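Local coordinates for uncharacterized protein (PDB 4JZA), which probably removes the 3-phosphate from phosphatidylinositol 3-phosphate as a phosphoinositide phosphatase of the pathogen Legionella longbeachae, at residues E177-I181 with S305-Y310. Coordinates in Å, arbitrary orientation, origin at the centre of the assembly. Residue numbers count along the deposited sequence, not the author numbering.
Sequences ELTLI and SLPQWY
Glu177-Ile181 is a regular α-helical turn, closed by Ile181 N to Glu177 O at 3.1 Å. Opposite it Leu306 and Pro307 run extended (phi/psi -115/156° and -73/149°), and Pro307, at the N-cap, leads into the short helix 308-311. Glu177 and Leu306 have the nearest CA atoms, 6.9 Å apart. Leu306 (mt) is the bump on the loop: its CD2 sinks into the hollow between Leu180 CB (3.6 Å) and Ile181 CG1 (3.8 Å), while Leu180 CD1 reaches Ser305 O at 3.6 Å. The contact lies within the helical excursion between adjacent antiparallel strands 159-166 and 352-359, which includes the phosphoinositide phosphatase insertion domain (about 189-282), and joins parts separated by 123 residues. Ile181 (mt) is the answering bump, its CD1 in the corner of the two rings, 4.0 Å from Trp309 CH2 and 3.7 Å from Tyr310 CD1; its CG1 makes a CH-π contact over the Tyr310 face, 4.2 Å from the centroid. Tyr310 OH hydrogen-bonds Pro187 O. Trp309, chi1 p, turns its indole edge to the helix: NE1 donates to Glu177 OE1 (2.8 Å, 158°) and CH2 lies 4.2 Å from Leu178 CD2. Glu177 OE2 rests on Pro307 CB (3.7 Å) and salt-bridges Arg393 of helix 388-402.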
ATOM      1  N   GLU A 177      -2.944  23.230  -0.821  1.00 50.16           N
ATOM      2  CA  GLU A 177      -1.959  22.576  -1.669  1.00 47.04           C
ATOM      3  C   GLU A 177      -2.590  21.703  -2.771  1.00 45.45           C
ATOM      4  O   GLU A 177      -2.109  21.696  -3.893  1.00 44.09           O
ATOM      5  CB  GLU A 177      -1.007  21.770  -0.823  1.00 47.41           C
ATOM      6  CG  GLU A 177      -0.121  22.607   0.096  1.00 46.51           C
ATOM      7  CD  GLU A 177       0.485  21.775   1.207  1.00 47.86           C
ATOM      8  OE1 GLU A 177       0.050  20.621   1.444  1.00 48.05           O
ATOM      9  OE2 GLU A 177       1.406  22.268   1.860  1.00 48.26           O
ATOM     10  N   LEU A 178      -3.655  20.968  -2.475  1.00 44.93           N
ATOM     11  CA  LEU A 178      -4.300  20.152  -3.502  1.00 46.38           C
ATOM     12  C   LEU A 178      -4.925  21.000  -4.597  1.00 51.92           C
ATOM     13  O   LEU A 178      -4.863  20.672  -5.806  1.00 58.24           O
ATOM     14  CB  LEU A 178      -5.333  19.208  -2.893  1.00 46.45           C
ATOM     15  CG  LEU A 178      -4.749  18.132  -1.979  1.00 43.59           C
ATOM     16  CD1 LEU A 178      -5.867  17.398  -1.265  1.00 44.02           C
ATOM     17  CD2 LEU A 178      -3.887  17.123  -2.719  1.00 41.76           C
ATOM     18  N   THR A 179      -5.498  22.116  -4.182  1.00 54.79           N
ATOM     19  CA  THR A 179      -6.053  23.083  -5.112  1.00 50.66           C
ATOM     20  C   THR A 179      -4.982  23.640  -6.054  1.00 47.33           C
ATOM     21  O   THR A 179      -5.227  23.729  -7.247  1.00 49.41           O
ATOM     22  CB  THR A 179      -6.739  24.206  -4.306  1.00 54.33           C
ATOM     23  OG1 THR A 179      -7.829  23.643  -3.561  1.00 51.12           O
ATOM     24  CG2 THR A 179      -7.259  25.339  -5.232  1.00 55.16           C
ATOM     25  N   LEU A 180      -3.814  24.018  -5.526  1.00 44.55           N
ATOM     26  CA  LEU A 180      -2.720  24.455  -6.376  1.00 50.14           C
ATOM     27  C   LEU A 180      -2.292  23.365  -7.400  1.00 52.12           C
ATOM     28  O   LEU A 180      -2.052  23.646  -8.581  1.00 53.15           O
ATOM     29  CB  LEU A 180      -1.500  24.831  -5.526  1.00 54.64           C
ATOM     30  CG  LEU A 180      -1.533  26.169  -4.812  1.00 62.27           C
ATOM     31  CD1 LEU A 180      -0.344  26.297  -3.858  1.00 67.24           C
ATOM     32  CD2 LEU A 180      -1.525  27.313  -5.818  1.00 62.78           C
ATOM     33  N   ILE A 181      -2.149  22.127  -6.926  1.00 51.42           N
ATOM     34  CA  ILE A 181      -1.770  21.020  -7.788  1.00 49.14           C
ATOM     35  C   ILE A 181      -2.709  20.948  -9.017  1.00 47.74           C
ATOM     36  O   ILE A 181      -2.236  20.881 -10.140  1.00 47.92           O
ATOM     37  CB  ILE A 181      -1.695  19.693  -6.980  1.00 49.96           C
ATOM     38  CG1 ILE A 181      -0.513  19.725  -6.006  1.00 50.94           C
ATOM     39  CG2 ILE A 181      -1.497  18.482  -7.893  1.00 50.37           C
ATOM     40  CD1 ILE A 181      -0.637  18.765  -4.846  1.00 51.79           C
ATOM     41  N   SER A 305       6.491  26.654  -6.098  1.00 60.45           N
ATOM     42  CA  SER A 305       5.031  26.890  -6.100  1.00 62.82           C
ATOM     43  C   SER A 305       4.179  25.772  -5.482  1.00 56.01           C
ATOM     44  O   SER A 305       3.059  26.015  -5.071  1.00 54.43           O
ATOM     45  CB  SER A 305       4.556  27.082  -7.532  1.00 65.68           C
ATOM     46  OG  SER A 305       5.029  28.306  -8.009  1.00 73.68           O
ATOM     47  N   LEU A 306       4.693  24.546  -5.506  1.00 50.69           N
ATOM     48  CA  LEU A 306       4.039  23.410  -4.923  1.00 46.31           C
ATOM     49  C   LEU A 306       4.876  22.888  -3.768  1.00 47.16           C
ATOM     50  O   LEU A 306       6.050  23.092  -3.691  1.00 47.75           O
ATOM     51  CB  LEU A 306       3.854  22.337  -5.964  1.00 44.18           C
ATOM     52  CG  LEU A 306       2.838  22.757  -7.000  1.00 44.32           C
ATOM     53  CD1 LEU A 306       2.810  21.754  -8.163  1.00 43.60           C
ATOM     54  CD2 LEU A 306       1.476  22.911  -6.346  1.00 45.79           C
ATOM     55  N   PRO A 307       4.245  22.210  -2.846  1.00 50.96           N
ATOM     56  CA  PRO A 307       4.936  21.749  -1.652  1.00 49.40           C
ATOM     57  C   PRO A 307       5.885  20.585  -1.861  1.00 47.90           C
ATOM     58  O   PRO A 307       5.665  19.735  -2.715  1.00 45.35           O
ATOM     59  CB  PRO A 307       3.798  21.317  -0.765  1.00 50.62           C
ATOM     60  CG  PRO A 307       2.732  20.902  -1.732  1.00 51.30           C
ATOM     61  CD  PRO A 307       2.819  21.832  -2.873  1.00 49.36           C
ATOM     62  N   GLN A 308       6.941  20.570  -1.054  1.00 46.73           N
ATOM     63  CA  GLN A 308       8.014  19.585  -1.157  1.00 44.36           C
ATOM     64  C   GLN A 308       7.516  18.144  -0.972  1.00 43.85           C
ATOM     65  O   GLN A 308       8.005  17.239  -1.623  1.00 47.17           O
ATOM     66  CB  GLN A 308       9.097  19.950  -0.156  1.00 44.36           C
ATOM     67  CG  GLN A 308      10.396  19.195  -0.269  1.00 47.14           C
ATOM     68  CD  GLN A 308      11.372  19.596   0.839  1.00 53.45           C
ATOM     69  OE1 GLN A 308      10.972  20.131   1.881  1.00 53.77           O
ATOM     70  NE2 GLN A 308      12.655  19.324   0.629  1.00 55.21           N
ATOM     71  N   TRP A 309       6.516  17.914  -0.129  1.00 42.94           N
ATOM     72  CA  TRP A 309       5.947  16.582  -0.048  1.00 40.34           C
ATOM     73  C   TRP A 309       5.429  16.079  -1.387  1.00 43.62           C
ATOM     74  O   TRP A 309       5.444  14.894  -1.635  1.00 50.39           O
ATOM     75  CB  TRP A 309       4.859  16.475   1.011  1.00 37.98           C
ATOM     76  CG  TRP A 309       3.601  17.202   0.774  1.00 36.53           C
ATOM     77  CD1 TRP A 309       3.190  18.310   1.416  1.00 36.76           C
ATOM     78  CD2 TRP A 309       2.553  16.831  -0.108  1.00 37.51           C
ATOM     79  NE1 TRP A 309       1.948  18.672   0.985  1.00 37.80           N
ATOM     80  CE2 TRP A 309       1.542  17.777   0.029  1.00 39.34           C
ATOM     81  CE3 TRP A 309       2.363  15.776  -1.005  1.00 41.43           C
ATOM     82  CZ2 TRP A 309       0.339  17.711  -0.716  1.00 40.92           C
ATOM     83  CZ3 TRP A 309       1.157  15.712  -1.748  1.00 40.86           C
ATOM     84  CH2 TRP A 309       0.174  16.665  -1.584  1.00 39.18           C
ATOM     85  N   TYR A 310       4.957  16.965  -2.245  1.00 45.77           N
ATOM     86  CA  TYR A 310       4.402  16.563  -3.527  1.00 43.59           C
ATOM     87  C   TYR A 310       5.532  16.102  -4.412  1.00 45.33           C
ATOM     88  O   TYR A 310       5.434  15.044  -5.044  1.00 46.75           O
ATOM     89  CB  TYR A 310       3.648  17.714  -4.181  1.00 43.71           C
ATOM     90  CG  TYR A 310       3.159  17.400  -5.527  1.00 44.30           C
ATOM     91  CD1 TYR A 310       2.122  16.494  -5.702  1.00 44.23           C
ATOM     92  CD2 TYR A 310       3.726  17.989  -6.657  1.00 42.44           C
ATOM     93  CE1 TYR A 310       1.662  16.173  -6.972  1.00 43.41           C
ATOM     94  CE2 TYR A 310       3.264  17.668  -7.933  1.00 41.79           C
ATOM     95  CZ  TYR A 310       2.228  16.755  -8.089  1.00 41.93           C
ATOM     96  OH  TYR A 310       1.737  16.401  -9.345  1.00 42.93           O
TER